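Outer membrane porin protein 32 (PDB 2FGQ) forms homotrimeric, anion-selective channels across the bacterial outer membrane, here with malate bound. Local coordinates at residues N13-K19 against E319-Q325; F214-K218 against G244-P248; L199-E205 against Q225-D231; S167-G173 against L189-T194. All coordinates share one frame. Residues are numbered along the deposited sequence.

Contact 1 of 4, residues N13-K19 against E319-Q325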
loop_
_atom_site.group_PDB
_atom_site.type_symbol
_atom_site.label_atom_id
_atom_site.label_comp_id
_atom_site.label_asym_id
_atom_site.label_seq_id
_atom_site.Cartn_x
_atom_site.Cartn_y
_atom_site.Cartn_z
ATOM N N ASN A 13 -7.389 -18.584 8.526
ATOM C CA ASN A 13 -8.267 -19.658 8.990
ATOM C C ASN A 13 -9.125 -20.217 7.859
ATOM O O ASN A 13 -9.247 -19.648 6.789
ATOM C CB ASN A 13 -9.173 -19.204 10.179
ATOM C CG ASN A 13 -9.964 -17.926 9.862
ATOM O OD1 ASN A 13 -10.738 -17.889 8.883
ATOM N ND2 ASN A 13 -9.800 -16.878 10.690
ATOM N N VAL A 14 -9.739 -21.353 8.139
ATOM C CA VAL A 14 -10.928 -21.780 7.435
ATOM C C VAL A 14 -12.126 -21.429 8.326
ATOM O O VAL A 14 -12.063 -21.544 9.540
ATOM C CB VAL A 14 -10.878 -23.285 7.078
ATOM C CG1 VAL A 14 -12.170 -23.739 6.509
ATOM C CG2 VAL A 14 -9.754 -23.549 6.086
ATOM N N ALA A 15 -13.193 -20.997 7.689
ATOM C CA ALA A 15 -14.380 -20.615 8.408
ATOM C C ALA A 15 -15.654 -21.018 7.688
ATOM O O ALA A 15 -15.672 -21.209 6.490
ATOM C CB ALA A 15 -14.388 -19.109 8.756
ATOM N N TYR A 16 -16.713 -21.133 8.478
ATOM C CA TYR A 16 -18.019 -21.539 8.026
ATOM C C TYR A 16 -19.077 -20.809 8.836
ATOM O O TYR A 16 -18.965 -20.680 10.056
ATOM C CB TYR A 16 -18.157 -23.036 8.258
ATOM C CG TYR A 16 -19.554 -23.596 8.177
ATOM C CD1 TYR A 16 -20.370 -23.637 9.294
ATOM C CD2 TYR A 16 -20.051 -24.079 6.985
ATOM C CE1 TYR A 16 -21.659 -24.170 9.226
ATOM C CE2 TYR A 16 -21.336 -24.626 6.902
ATOM C CZ TYR A 16 -22.124 -24.648 8.024
ATOM O OH TYR A 16 -23.394 -25.147 7.959
ATOM N N VAL A 17 -20.119 -20.373 8.152
ATOM C CA VAL A 17 -21.376 -19.991 8.802
ATOM C C VAL A 17 -22.520 -20.746 8.112
ATOM O O VAL A 17 -22.488 -21.028 6.921
ATOM C CB VAL A 17 -21.667 -18.488 8.780
ATOM C CG1 VAL A 17 -20.674 -17.705 9.662
ATOM C CG2 VAL A 17 -21.708 -17.963 7.350
ATOM N N ASN A 18 -23.527 -21.104 8.890
ATOM C CA ASN A 18 -24.624 -21.896 8.330
ATOM C C ASN A 18 -25.659 -21.093 7.546
ATOM O O ASN A 18 -26.409 -21.634 6.740
ATOM C CB ASN A 18 -25.241 -22.825 9.386
ATOM C CG ASN A 18 -26.063 -22.131 10.463
ATOM O OD1 ASN A 18 -26.907 -22.800 11.161
ATOM N ND2 ASN A 18 -25.874 -20.868 10.627
ATOM N N LYS A 19 -25.697 -19.794 7.737
ATOM C CA LYS A 19 -26.599 -18.951 6.964
ATOM C C LYS A 19 -26.034 -17.567 6.734
ATOM O O LYS A 19 -25.335 -17.003 7.597
ATOM C CB LYS A 19 -27.970 -18.798 7.624
ATOM C CG LYS A 19 -28.044 -18.875 9.033
ATOM C CD LYS A 19 -29.529 -19.029 9.464
ATOM C CE LYS A 19 -29.943 -20.452 9.829
ATOM N NZ LYS A 19 -30.982 -20.459 10.920
ATOM N N GLU A 319 -33.359 -15.053 12.928
ATOM C CA GLU A 319 -32.662 -16.298 12.674
ATOM C C GLU A 319 -31.508 -16.504 13.632
ATOM O O GLU A 319 -30.884 -15.544 14.087
ATOM C CB GLU A 319 -32.083 -16.308 11.258
ATOM C CG GLU A 319 -33.108 -16.412 10.147
ATOM C CD GLU A 319 -33.793 -17.758 10.102
ATOM O OE1 GLU A 319 -33.107 -18.796 10.127
ATOM O OE2 GLU A 319 -35.033 -17.771 10.065
ATOM N N SER A 320 -31.209 -17.763 13.915
ATOM C CA SER A 320 -30.035 -18.121 14.665
ATOM C C SER A 320 -28.981 -18.512 13.638
ATOM O O SER A 320 -29.294 -19.112 12.609
ATOM C CB SER A 320 -30.316 -19.318 15.566
ATOM O OG SER A 320 -31.259 -18.974 16.577
ATOM N N GLN A 321 -27.731 -18.213 13.938
ATOM C CA GLN A 321 -26.610 -18.542 13.065
ATOM C C GLN A 321 -25.509 -19.219 13.881
ATOM O O GLN A 321 -25.211 -18.837 15.000
ATOM C CB GLN A 321 -26.089 -17.261 12.460
ATOM C CG GLN A 321 -25.111 -17.424 11.308
ATOM C CD GLN A 321 -24.350 -16.115 11.005
ATOM O OE1 GLN A 321 -24.058 -15.784 9.831
ATOM N NE2 GLN A 321 -24.032 -15.392 12.052
ATOM N N THR A 322 -24.910 -20.246 13.297
ATOM C CA THR A 322 -23.783 -20.924 13.874
ATOM C C THR A 322 -22.568 -20.679 13.006
ATOM O O THR A 322 -22.653 -20.715 11.785
ATOM C CB THR A 322 -24.084 -22.432 13.944
ATOM O OG1 THR A 322 -25.281 -22.630 14.711
ATOM C CG2 THR A 322 -23.016 -23.186 14.707
ATOM N N GLY A 323 -21.437 -20.487 13.650
ATOM C CA GLY A 323 -20.182 -20.294 12.934
ATOM C C GLY A 323 -19.031 -21.010 13.578
ATOM O O GLY A 323 -19.020 -21.289 14.780
ATOM N N VAL A 324 -18.045 -21.323 12.750
ATOM C CA VAL A 324 -16.842 -22.018 13.175
ATOM C C VAL A 324 -15.654 -21.363 12.450
ATOM O O VAL A 324 -15.749 -21.029 11.259
ATOM C CB VAL A 324 -16.878 -23.525 12.743
ATOM C CG1 VAL A 324 -15.654 -24.253 13.280
ATOM C CG2 VAL A 324 -18.131 -24.160 13.194
ATOM N N GLN A 325 -14.529 -21.250 13.152
ATOM C CA GLN A 325 -13.248 -20.805 12.557
ATOM C C GLN A 325 -12.178 -21.702 13.131
ATOM O O GLN A 325 -12.140 -21.930 14.354
ATOM C CB GLN A 325 -12.868 -19.378 12.980
ATOM C CG GLN A 325 -13.614 -18.298 12.384
ATOM C CD GLN A 325 -13.187 -16.935 12.901
ATOM O OE1 GLN A 325 -13.052 -16.763 14.114
ATOM N NE2 GLN A 325 -13.022 -15.974 12.002
HETATM O O HOH W 1 -12.867 -16.022 9.135
#

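Contact 2 of 4, residues F214-K218 against G244-P248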
loop_
_atom_site.group_PDB
_atom_site.type_symbol
_atom_site.label_atom_id
_atom_site.label_comp_id
_atom_site.label_asym_id
_atom_site.label_seq_id
_atom_site.Cartn_x
_atom_site.Cartn_y
_atom_site.Cartn_z
ATOM N N PHE A 214 -7.620 -15.003 38.432
ATOM C CA PHE A 214 -7.324 -15.880 39.575
ATOM C C PHE A 214 -6.118 -16.798 39.276
ATOM O O PHE A 214 -5.731 -17.573 40.135
ATOM C CB PHE A 214 -8.525 -16.767 39.908
ATOM C CG PHE A 214 -9.799 -16.036 40.224
ATOM C CD1 PHE A 214 -10.136 -15.735 41.536
ATOM C CD2 PHE A 214 -10.687 -15.670 39.220
ATOM C CE1 PHE A 214 -11.314 -15.091 41.852
ATOM C CE2 PHE A 214 -11.871 -14.995 39.532
ATOM C CZ PHE A 214 -12.192 -14.732 40.864
ATOM N N GLY A 215 -5.524 -16.743 38.089
ATOM C CA GLY A 215 -4.419 -17.643 37.724
ATOM C C GLY A 215 -4.941 -18.905 37.074
ATOM O O GLY A 215 -4.718 -19.141 35.877
ATOM N N VAL A 216 -5.679 -19.691 37.844
ATOM C CA VAL A 216 -6.337 -20.886 37.321
ATOM C C VAL A 216 -7.459 -20.553 36.316
ATOM O O VAL A 216 -7.818 -21.378 35.502
ATOM C CB VAL A 216 -6.894 -21.783 38.455
ATOM C CG1 VAL A 216 -5.784 -22.139 39.466
ATOM C CG2 VAL A 216 -8.087 -21.145 39.156
ATOM N N ALA A 217 -8.000 -19.335 36.393
ATOM C CA ALA A 217 -9.035 -18.877 35.457
ATOM C C ALA A 217 -9.146 -17.370 35.556
ATOM O O ALA A 217 -8.679 -16.766 36.531
ATOM C CB ALA A 217 -10.370 -19.509 35.766
ATOM N N LYS A 218 -9.768 -16.761 34.553
ATOM C CA LYS A 218 -10.014 -15.314 34.550
ATOM C C LYS A 218 -11.497 -15.093 34.248
ATOM O O LYS A 218 -12.066 -15.777 33.400
ATOM C CB LYS A 218 -9.132 -14.651 33.496
ATOM C CG LYS A 218 -9.373 -13.177 33.290
ATOM C CD LYS A 218 -8.317 -12.553 32.357
ATOM C CE LYS A 218 -8.481 -11.053 32.315
ATOM N NZ LYS A 218 -7.561 -10.407 31.290
ATOM N N GLY A 244 -17.566 -13.336 30.379
ATOM C CA GLY A 244 -16.747 -14.433 29.912
ATOM C C GLY A 244 -15.770 -14.949 30.928
ATOM O O GLY A 244 -15.453 -14.300 31.933
ATOM N N ALA A 245 -15.264 -16.133 30.632
ATOM C CA ALA A 245 -14.226 -16.751 31.434
ATOM C C ALA A 245 -13.219 -17.444 30.537
ATOM O O ALA A 245 -13.563 -17.937 29.467
ATOM C CB ALA A 245 -14.811 -17.740 32.385
ATOM N N SER A 246 -11.985 -17.487 30.994
ATOM C CA SER A 246 -10.948 -18.240 30.313
ATOM C C SER A 246 -10.149 -19.011 31.354
ATOM O O SER A 246 -10.179 -18.688 32.535
ATOM C CB SER A 246 -10.000 -17.342 29.529
ATOM O OG SER A 246 -9.362 -16.389 30.359
ATOM N N ALA A 247 -9.450 -20.035 30.893
ATOM C CA ALA A 247 -8.601 -20.834 31.770
ATOM C C ALA A 247 -7.489 -21.506 30.975
ATOM O O ALA A 247 -7.764 -22.054 29.912
ATOM C CB ALA A 247 -9.439 -21.898 32.434
ATOM N N PRO A 248 -6.277 -21.548 31.518
ATOM C CA PRO A 248 -5.242 -22.426 30.952
ATOM C C PRO A 248 -5.646 -23.889 31.083
ATOM O O PRO A 248 -6.290 -24.287 32.084
ATOM C CB PRO A 248 -3.966 -22.093 31.771
ATOM C CG PRO A 248 -4.370 -21.147 32.838
ATOM C CD PRO A 248 -5.795 -20.794 32.686
HETATM O O HOH W 2 -6.585 -23.747 34.675
#

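Contact 3 of 4, residues L199-E205 against Q225-D231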
loop_
_atom_site.group_PDB
_atom_site.type_symbol
_atom_site.label_atom_id
_atom_site.label_comp_id
_atom_site.label_asym_id
_atom_site.label_seq_id
_atom_site.Cartn_x
_atom_site.Cartn_y
_atom_site.Cartn_z
ATOM N N LEU A 199 -28.476 13.714 8.557
ATOM C CA LEU A 199 -28.882 14.567 9.685
ATOM C C LEU A 199 -27.891 14.433 10.844
ATOM O O LEU A 199 -27.571 13.317 11.276
ATOM C CB LEU A 199 -30.294 14.207 10.163
ATOM C CG LEU A 199 -31.449 14.888 9.396
ATOM C CD1 LEU A 199 -31.427 14.584 7.945
ATOM C CD2 LEU A 199 -32.784 14.408 9.998
ATOM N N ALA A 200 -27.455 15.573 11.362
ATOM C CA ALA A 200 -26.444 15.636 12.421
ATOM C C ALA A 200 -26.910 14.813 13.620
ATOM O O ALA A 200 -28.070 14.916 14.030
ATOM C CB ALA A 200 -26.220 17.069 12.844
ATOM N N THR A 201 -25.986 14.037 14.171
ATOM C CA THR A 201 -26.267 13.035 15.207
ATOM C C THR A 201 -25.032 12.917 16.092
ATOM O O THR A 201 -23.912 12.931 15.598
ATOM C CB THR A 201 -26.572 11.681 14.558
ATOM O OG1 THR A 201 -27.780 11.750 13.786
ATOM C CG2 THR A 201 -26.813 10.573 15.547
ATOM N N ASP A 202 -25.238 12.873 17.398
ATOM C CA ASP A 202 -24.170 12.558 18.344
ATOM C C ASP A 202 -24.159 11.056 18.591
ATOM O O ASP A 202 -25.201 10.441 18.784
ATOM C CB ASP A 202 -24.422 13.201 19.709
ATOM C CG ASP A 202 -24.293 14.692 19.718
ATOM O OD1 ASP A 202 -23.750 15.303 18.778
ATOM O OD2 ASP A 202 -24.772 15.366 20.676
ATOM N N ARG A 203 -22.974 10.479 18.651
ATOM C CA ARG A 203 -22.789 9.106 19.045
ATOM C C ARG A 203 -22.194 9.143 20.452
ATOM O O ARG A 203 -21.019 9.448 20.639
ATOM C CB ARG A 203 -21.833 8.390 18.072
ATOM C CG ARG A 203 -21.619 6.923 18.337
ATOM C CD ARG A 203 -20.456 6.346 17.554
ATOM N NE ARG A 203 -20.446 4.886 17.499
ATOM C CZ ARG A 203 -20.114 4.099 18.528
ATOM N NH1 ARG A 203 -19.687 4.623 19.683
ATOM N NH2 ARG A 203 -20.158 2.792 18.371
ATOM N N ASP A 204 -23.013 8.785 21.433
ATOM C CA ASP A 204 -22.645 8.814 22.850
ATOM C C ASP A 204 -22.416 7.379 23.321
ATOM O O ASP A 204 -23.226 6.518 23.038
ATOM C CB ASP A 204 -23.784 9.441 23.687
ATOM C CG ASP A 204 -24.084 10.847 23.311
ATOM O OD1 ASP A 204 -23.169 11.544 22.798
ATOM O OD2 ASP A 204 -25.214 11.361 23.519
ATOM N N GLU A 205 -21.346 7.125 24.052
ATOM C CA GLU A 205 -21.012 5.775 24.480
ATOM C C GLU A 205 -20.476 5.811 25.900
ATOM O O GLU A 205 -19.546 6.543 26.218
ATOM C CB GLU A 205 -19.938 5.237 23.553
ATOM C CG GLU A 205 -19.535 3.784 23.663
ATOM C CD GLU A 205 -18.247 3.546 22.890
ATOM O OE1 GLU A 205 -18.352 3.028 21.746
ATOM O OE2 GLU A 205 -17.145 3.926 23.414
ATOM N N GLN A 225 -23.614 1.199 26.914
ATOM C CA GLN A 225 -24.751 1.835 26.246
ATOM C C GLN A 225 -24.224 2.752 25.180
ATOM O O GLN A 225 -23.390 3.612 25.459
ATOM C CB GLN A 225 -25.634 2.622 27.208
ATOM C CG GLN A 225 -26.802 3.241 26.499
ATOM C CD GLN A 225 -27.791 3.872 27.451
ATOM O OE1 GLN A 225 -27.723 5.069 27.697
ATOM N NE2 GLN A 225 -28.681 3.071 28.023
ATOM N N THR A 226 -24.705 2.533 23.951
ATOM C CA THR A 226 -24.355 3.375 22.819
ATOM C C THR A 226 -25.634 4.021 22.320
ATOM O O THR A 226 -26.595 3.321 21.985
ATOM C CB THR A 226 -23.785 2.502 21.737
ATOM O OG1 THR A 226 -22.653 1.802 22.265
ATOM C CG2 THR A 226 -23.240 3.369 20.615
ATOM N N LYS A 227 -25.655 5.344 22.277
ATOM C CA LYS A 227 -26.839 6.069 21.830
ATOM C C LYS A 227 -26.455 6.989 20.678
ATOM O O LYS A 227 -25.607 7.861 20.852
ATOM C CB LYS A 227 -27.382 6.915 22.996
ATOM C CG LYS A 227 -28.667 7.657 22.727
ATOM C CD LYS A 227 -29.378 8.230 24.002
ATOM C CE LYS A 227 -28.542 8.200 25.241
ATOM N NZ LYS A 227 -29.060 9.242 26.271
ATOM N N PHE A 228 -27.070 6.809 19.513
ATOM C CA PHE A 228 -26.987 7.782 18.450
ATOM C C PHE A 228 -28.202 8.707 18.592
ATOM O O PHE A 228 -29.344 8.302 18.327
ATOM C CB PHE A 228 -26.987 7.111 17.082
ATOM C CG PHE A 228 -25.716 6.360 16.698
ATOM C CD1 PHE A 228 -25.446 5.106 17.174
ATOM C CD2 PHE A 228 -24.844 6.903 15.777
ATOM C CE1 PHE A 228 -24.310 4.391 16.758
ATOM C CE2 PHE A 228 -23.726 6.191 15.299
ATOM C CZ PHE A 228 -23.463 4.945 15.775
ATOM N N LYS A 229 -27.952 9.913 19.042
ATOM C CA LYS A 229 -28.981 10.909 19.362
ATOM C C LYS A 229 -28.984 11.977 18.267
ATOM O O LYS A 229 -28.032 12.737 18.120
ATOM C CB LYS A 229 -28.666 11.549 20.708
ATOM C CG LYS A 229 -29.743 12.423 21.241
ATOM C CD LYS A 229 -29.594 12.709 22.760
ATOM C CE LYS A 229 -30.028 14.133 23.075
ATOM N NZ LYS A 229 -31.381 14.435 22.524
ATOM N N ARG A 230 -30.043 12.010 17.478
ATOM C CA ARG A 230 -30.130 12.913 16.344
ATOM C C ARG A 230 -30.550 14.282 16.818
ATOM O O ARG A 230 -31.432 14.404 17.673
ATOM C CB ARG A 230 -31.104 12.291 15.340
ATOM C CG ARG A 230 -31.273 13.000 14.052
ATOM C CD ARG A 230 -32.094 12.209 13.075
ATOM N NE ARG A 230 -33.459 12.029 13.571
ATOM C CZ ARG A 230 -34.438 11.432 12.873
ATOM N NH1 ARG A 230 -34.196 10.926 11.677
ATOM N NH2 ARG A 230 -35.652 11.300 13.405
ATOM N N ASP A 231 -29.898 15.331 16.314
ATOM C CA ASP A 231 -30.133 16.705 16.796
ATOM C C ASP A 231 -31.612 17.106 16.698
ATOM O O ASP A 231 -32.114 17.758 17.617
ATOM C CB ASP A 231 -29.311 17.748 16.025
ATOM C CG ASP A 231 -27.819 17.686 16.300
ATOM O OD1 ASP A 231 -27.312 16.741 16.956
ATOM O OD2 ASP A 231 -27.071 18.599 15.860
HETATM O O HOH W 3 -24.680 16.209 16.398
HETATM O O HOH W 4 -25.593 18.153 19.517
HETATM O O HOH W 5 -20.326 1.407 20.892
#

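Contact 4 of 4, residues S167-G173 against L189-T194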
loop_
_atom_site.group_PDB
_atom_site.type_symbol
_atom_site.label_atom_id
_atom_site.label_comp_id
_atom_site.label_asym_id
_atom_site.label_seq_id
_atom_site.Cartn_x
_atom_site.Cartn_y
_atom_site.Cartn_z
ATOM N N SER A 167 -19.272 18.787 11.570
ATOM C CA SER A 167 -18.168 18.385 12.435
ATOM C C SER A 167 -18.041 16.869 12.512
ATOM O O SER A 167 -17.634 16.306 13.542
ATOM C CB SER A 167 -18.276 19.026 13.826
ATOM O OG SER A 167 -19.469 18.674 14.512
ATOM N N VAL A 168 -18.325 16.213 11.395
ATOM C CA VAL A 168 -18.285 14.755 11.331
ATOM C C VAL A 168 -16.880 14.258 11.685
ATOM O O VAL A 168 -15.893 14.805 11.193
ATOM C CB VAL A 168 -18.708 14.210 9.956
ATOM C CG1 VAL A 168 -18.620 12.699 9.910
ATOM C CG2 VAL A 168 -20.126 14.635 9.629
ATOM N N GLY A 169 -16.802 13.249 12.552
ATOM C CA GLY A 169 -15.551 12.632 12.925
ATOM C C GLY A 169 -14.927 13.139 14.200
ATOM O O GLY A 169 -13.965 12.560 14.701
ATOM N N ARG A 170 -15.452 14.216 14.761
ATOM C CA ARG A 170 -14.958 14.679 16.043
ATOM C C ARG A 170 -15.116 13.569 17.077
ATOM O O ARG A 170 -16.129 12.894 17.104
ATOM C CB ARG A 170 -15.701 15.936 16.486
ATOM C CG ARG A 170 -15.108 16.590 17.716
ATOM C CD ARG A 170 -15.911 17.703 18.261
ATOM N NE ARG A 170 -15.949 18.794 17.322
ATOM C CZ ARG A 170 -16.783 19.825 17.390
ATOM N NH1 ARG A 170 -17.704 19.882 18.350
ATOM N NH2 ARG A 170 -16.681 20.805 16.487
ATOM N N TYR A 171 -14.108 13.424 17.918
ATOM C CA TYR A 171 -14.123 12.521 19.080
ATOM C C TYR A 171 -13.666 13.274 20.284
ATOM O O TYR A 171 -12.670 13.980 20.238
ATOM C CB TYR A 171 -13.189 11.317 18.884
ATOM C CG TYR A 171 -12.994 10.428 20.084
ATOM C CD1 TYR A 171 -11.985 10.691 21.010
ATOM C CD2 TYR A 171 -13.798 9.329 20.296
ATOM C CE1 TYR A 171 -11.790 9.897 22.133
ATOM C CE2 TYR A 171 -13.637 8.521 21.445
ATOM C CZ TYR A 171 -12.622 8.828 22.362
ATOM O OH TYR A 171 -12.385 8.015 23.442
ATOM N N ILE A 172 -14.394 13.107 21.377
ATOM C CA ILE A 172 -13.915 13.562 22.690
ATOM C C ILE A 172 -14.229 12.443 23.674
ATOM O O ILE A 172 -15.359 11.982 23.733
ATOM C CB ILE A 172 -14.589 14.853 23.134
ATOM C CG1 ILE A 172 -14.069 15.315 24.497
ATOM C CG2 ILE A 172 -16.047 14.695 23.222
ATOM C CD1 ILE A 172 -12.677 15.495 24.541
ATOM N N GLY A 173 -13.253 11.969 24.411
ATOM C CA GLY A 173 -13.542 10.836 25.263
ATOM C C GLY A 173 -12.363 10.451 26.103
ATOM O O GLY A 173 -11.268 10.955 25.951
ATOM N N LEU A 189 -16.081 6.975 28.715
ATOM C CA LEU A 189 -17.140 7.861 28.228
ATOM C C LEU A 189 -16.616 8.561 26.964
ATOM O O LEU A 189 -15.488 9.042 26.935
ATOM C CB LEU A 189 -17.436 8.955 29.259
ATOM C CG LEU A 189 -17.873 8.606 30.683
ATOM C CD1 LEU A 189 -17.813 9.863 31.586
ATOM C CD2 LEU A 189 -19.241 8.120 30.579
ATOM N N ALA A 190 -17.449 8.599 25.927
ATOM C CA ALA A 190 -17.057 9.245 24.688
ATOM C C ALA A 190 -18.245 9.808 23.929
ATOM O O ALA A 190 -19.349 9.296 23.989
ATOM C CB ALA A 190 -16.362 8.233 23.797
ATOM N N GLN A 191 -17.985 10.839 23.177
ATOM C CA GLN A 191 -18.938 11.393 22.219
ATOM C C GLN A 191 -18.236 11.589 20.868
ATOM O O GLN A 191 -17.164 12.171 20.816
ATOM C CB GLN A 191 -19.501 12.727 22.697
ATOM C CG GLN A 191 -20.544 13.256 21.727
ATOM C CD GLN A 191 -21.197 14.482 22.204
ATOM O OE1 GLN A 191 -20.666 15.546 21.998
ATOM N NE2 GLN A 191 -22.370 14.353 22.839
ATOM N N GLN A 192 -18.876 11.098 19.815
ATOM C CA GLN A 192 -18.467 11.408 18.439
ATOM C C GLN A 192 -19.557 12.204 17.754
ATOM O O GLN A 192 -20.737 12.066 18.066
ATOM C CB GLN A 192 -18.143 10.147 17.616
ATOM C CG GLN A 192 -16.980 9.462 18.081
ATOM C CD GLN A 192 -16.607 8.178 17.308
ATOM O OE1 GLN A 192 -15.934 7.327 17.875
ATOM N NE2 GLN A 192 -16.975 8.076 16.015
ATOM N N LYS A 193 -19.145 13.061 16.830
ATOM C CA LYS A 193 -20.092 13.734 15.950
ATOM C C LYS A 193 -20.221 12.922 14.657
ATOM O O LYS A 193 -19.234 12.527 14.058
ATOM C CB LYS A 193 -19.626 15.149 15.642
ATOM C CG LYS A 193 -19.563 16.075 16.838
ATOM C CD LYS A 193 -20.937 16.421 17.351
ATOM C CE LYS A 193 -20.936 17.331 18.563
ATOM N NZ LYS A 193 -22.368 17.773 18.848
ATOM N N THR A 194 -21.443 12.753 14.194
ATOM C CA THR A 194 -21.701 12.059 12.964
ATOM C C THR A 194 -22.954 12.538 12.271
ATOM O O THR A 194 -23.494 13.596 12.598
ATOM C CB THR A 194 -21.664 10.566 13.218
ATOM O OG1 THR A 194 -21.604 9.858 11.955
ATOM C CG2 THR A 194 -22.851 10.029 14.019
#

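Contact 1 of 4, residues N13-K19 against E319-Q325
Lys19 is the most heavily covered residue where the first and last strands of the porin, 4-17 and 320-331, meet and close the 16-stranded barrel. Beyond the strand end its NZ makes a salt bridge with Glu319 OE1 (2.8 Å) and donates to the backbone at Ser320 O (2.7 Å), while its CG packs 4.0 Å from Gln321 CG. Gln321 lies over Lys19 and Val17 on the inner side, where loop residues Leu305 and Val315 also touch it. At the other end Gln325 sets its CG 3.8 Å from Ala15 CB, and a water links Gln325 NE2 (2.9 Å) to Asn13 OD1 (2.8 Å). The other amide atoms of this pair are bonded outside the seam: Gln325 OE1 accepts from Ile112 N, and Asn13 ND2 bonds to Tyr289 OH on strand 286-297. Between these ends the antiparallel ladder is regular. Tyr16 and Val324 form a hydrogen-bonded pair (Tyr16 N to Val324 O and Val324 N to Tyr16 O, both 2.9 Å), and Asn18 N reaches Thr322 O at 3.0 Å. On the face of Tyr16 and Val324, Val14 packs against Ile138 of a neighbouring subunit. The seam thus joins two remote parts of the sequence through backbone bonds in the middle, a charged pair at one end and two amides bridged by a single water at the other.

Contact 2 of 4, residues F214-K218 against G244-P248
Phe214 starts a tight turn: its N donates to Ala217 O (2.8 Å), closing the four-residue reversal, while its ring lies out of reach of 244-248 and meets Tyr212 edge-to-face. Gly215 takes a positive phi of 90°, a conformation in which a CB would press on the preceding carbonyl, and its O comes 3.7 Å from Pro248 CG. Val216 turns its side chain away from 244-248 but directs its carbonyl at it, with O 3.5 Å from both Ala247 CB and Pro248 CD; a water donates to Val216 O (2.8 Å) and Pro248 O (2.7 Å), bridging turn and strand. The short turn joins barrel strands 199-213 and 218-230, like the periplasmic turns of porins, and rests here against the next strand along, 235-249. With Ala217 the backbone draws alongside: its CA is 3.1 Å from Ser246 O and its CB 4.2 Å from Ala247 CB. Lys218 then enters the sheet as an antiparallel hydrogen-bonded pair with Ser246, Lys218 N to Ser246 O at 2.8 Å and Ser246 N to Lys218 O at 3.0 Å. Lys218 CB sits 3.6 Å from Ser246 OG, but the fully extended chain runs off past Ser211 and Asn213 on strand 199-213.

Contact 3 of 4, residues L199-E205 against Q225-D231
Arg203 NH1 makes a salt bridge with Glu205 OE1 (2.9 Å) along its own strand, and one water ties the pair to the partner strand, lying 2.9 Å from Arg203 NH2, 2.7 Å from Glu205 OE1 and 2.7 Å from Thr226 OG1. Arg203 is held further by the carbonyls of Asp129 and Arg119. Backbone bonds zip the strands together: Asp202 N to Lys229 O at 2.9 Å and Lys229 N to Asp202 O, Asp204 N to Lys227 O and Lys227 N to Asp204 O at 2.8 Å each. These are the two arms of a beta hairpin, 199-213 and 218-230, adjacent in the porin barrel and crossing here at 153°. At its open end Asp231 N donates to Ala200 O (3.0 Å). The carboxylates of Asp202 and Asp231 approach to 4.3 Å between their OD1 atoms, with a water 2.7 Å from each; Asp202 OD1 also has a salt bridge to Lys193. On the opposite face of the sheet, Arg203 CG lies over the Phe228 ring in a CH-pi contact, 3.9 Å from the ring centroid, while Thr201 CG2 lies at the ring edge and packs 3.8 Å from Phe228 CB. Leu199 CD2 packs 3.8 Å from Arg230 CD.

Contact 4 of 4, residues S167-G173 against L189-T194
Lys193 lays its aliphatic chain over the turn that leads into strand 171-179: its CB is 3.1 Å from Ser167 O, and its CG is 3.5 Å from Ser167 OG and 3.9 Å from Arg170 CB. Its ammonium leads away to a salt bridge with Asp202. Ser167 to Arg170 form a type II beta turn that runs into a G1 beta bulge: Gly169 and Arg170 together face Lys193, with Gly169 N bonded to Lys193 O and Lys193 N to Arg170 O, both 3.0 Å. The positive phi of Gly169 (96°) serves the turn and the bulge at once. Past the bulge the antiparallel register is regular, with Ile172 N to Gln191 O at 3.0 Å and Gln191 N to Ile172 O at 2.9 Å. On the face of Tyr171 the hydroxyl end of the phenol ring lies over Gly173, and the ring sets CE2 3.6 Å from Ala190 CB; a CB on Gly173 would strike both Ala190 CB and the Tyr171 hydroxyl. The two strands, 171-179 and 183-196, are a beta hairpin of the barrel wall. Strand 148-155 flanks it beyond Tyr171 and Ile172, with Ala155 bonded to Tyr171 through the backbone, and strand 199-213 lies beyond Gln191 and Gln192. Helix 96-101 packs against the Tyr171 face, where Tyr171 OH bonds to Thr97.

How the contacts relate
All four contacts belong to one closed antiparallel barrel. Contact 1 is the seam, and along the chain the other three are nested within its loop. Contacts 3 and 4 touch, with centres 9 Å apart: Asp202 OD1 and Lys193 NZ form a salt bridge (2.8 Å), and Arg203 N probably bonds to Gln192 O (2.8 Å), so they continue one sheet. Contact 2 reaches the start of strand 218-230, whose far end is in contact 3, but their centres are 36 Å apart, on opposite sides of the chain's centre. Bound malate lies some way from each, about 11 Å from the Glu205 side chain, 12 Å from Tyr171, 13 Å from Gln325 and 14 Å from Lys218.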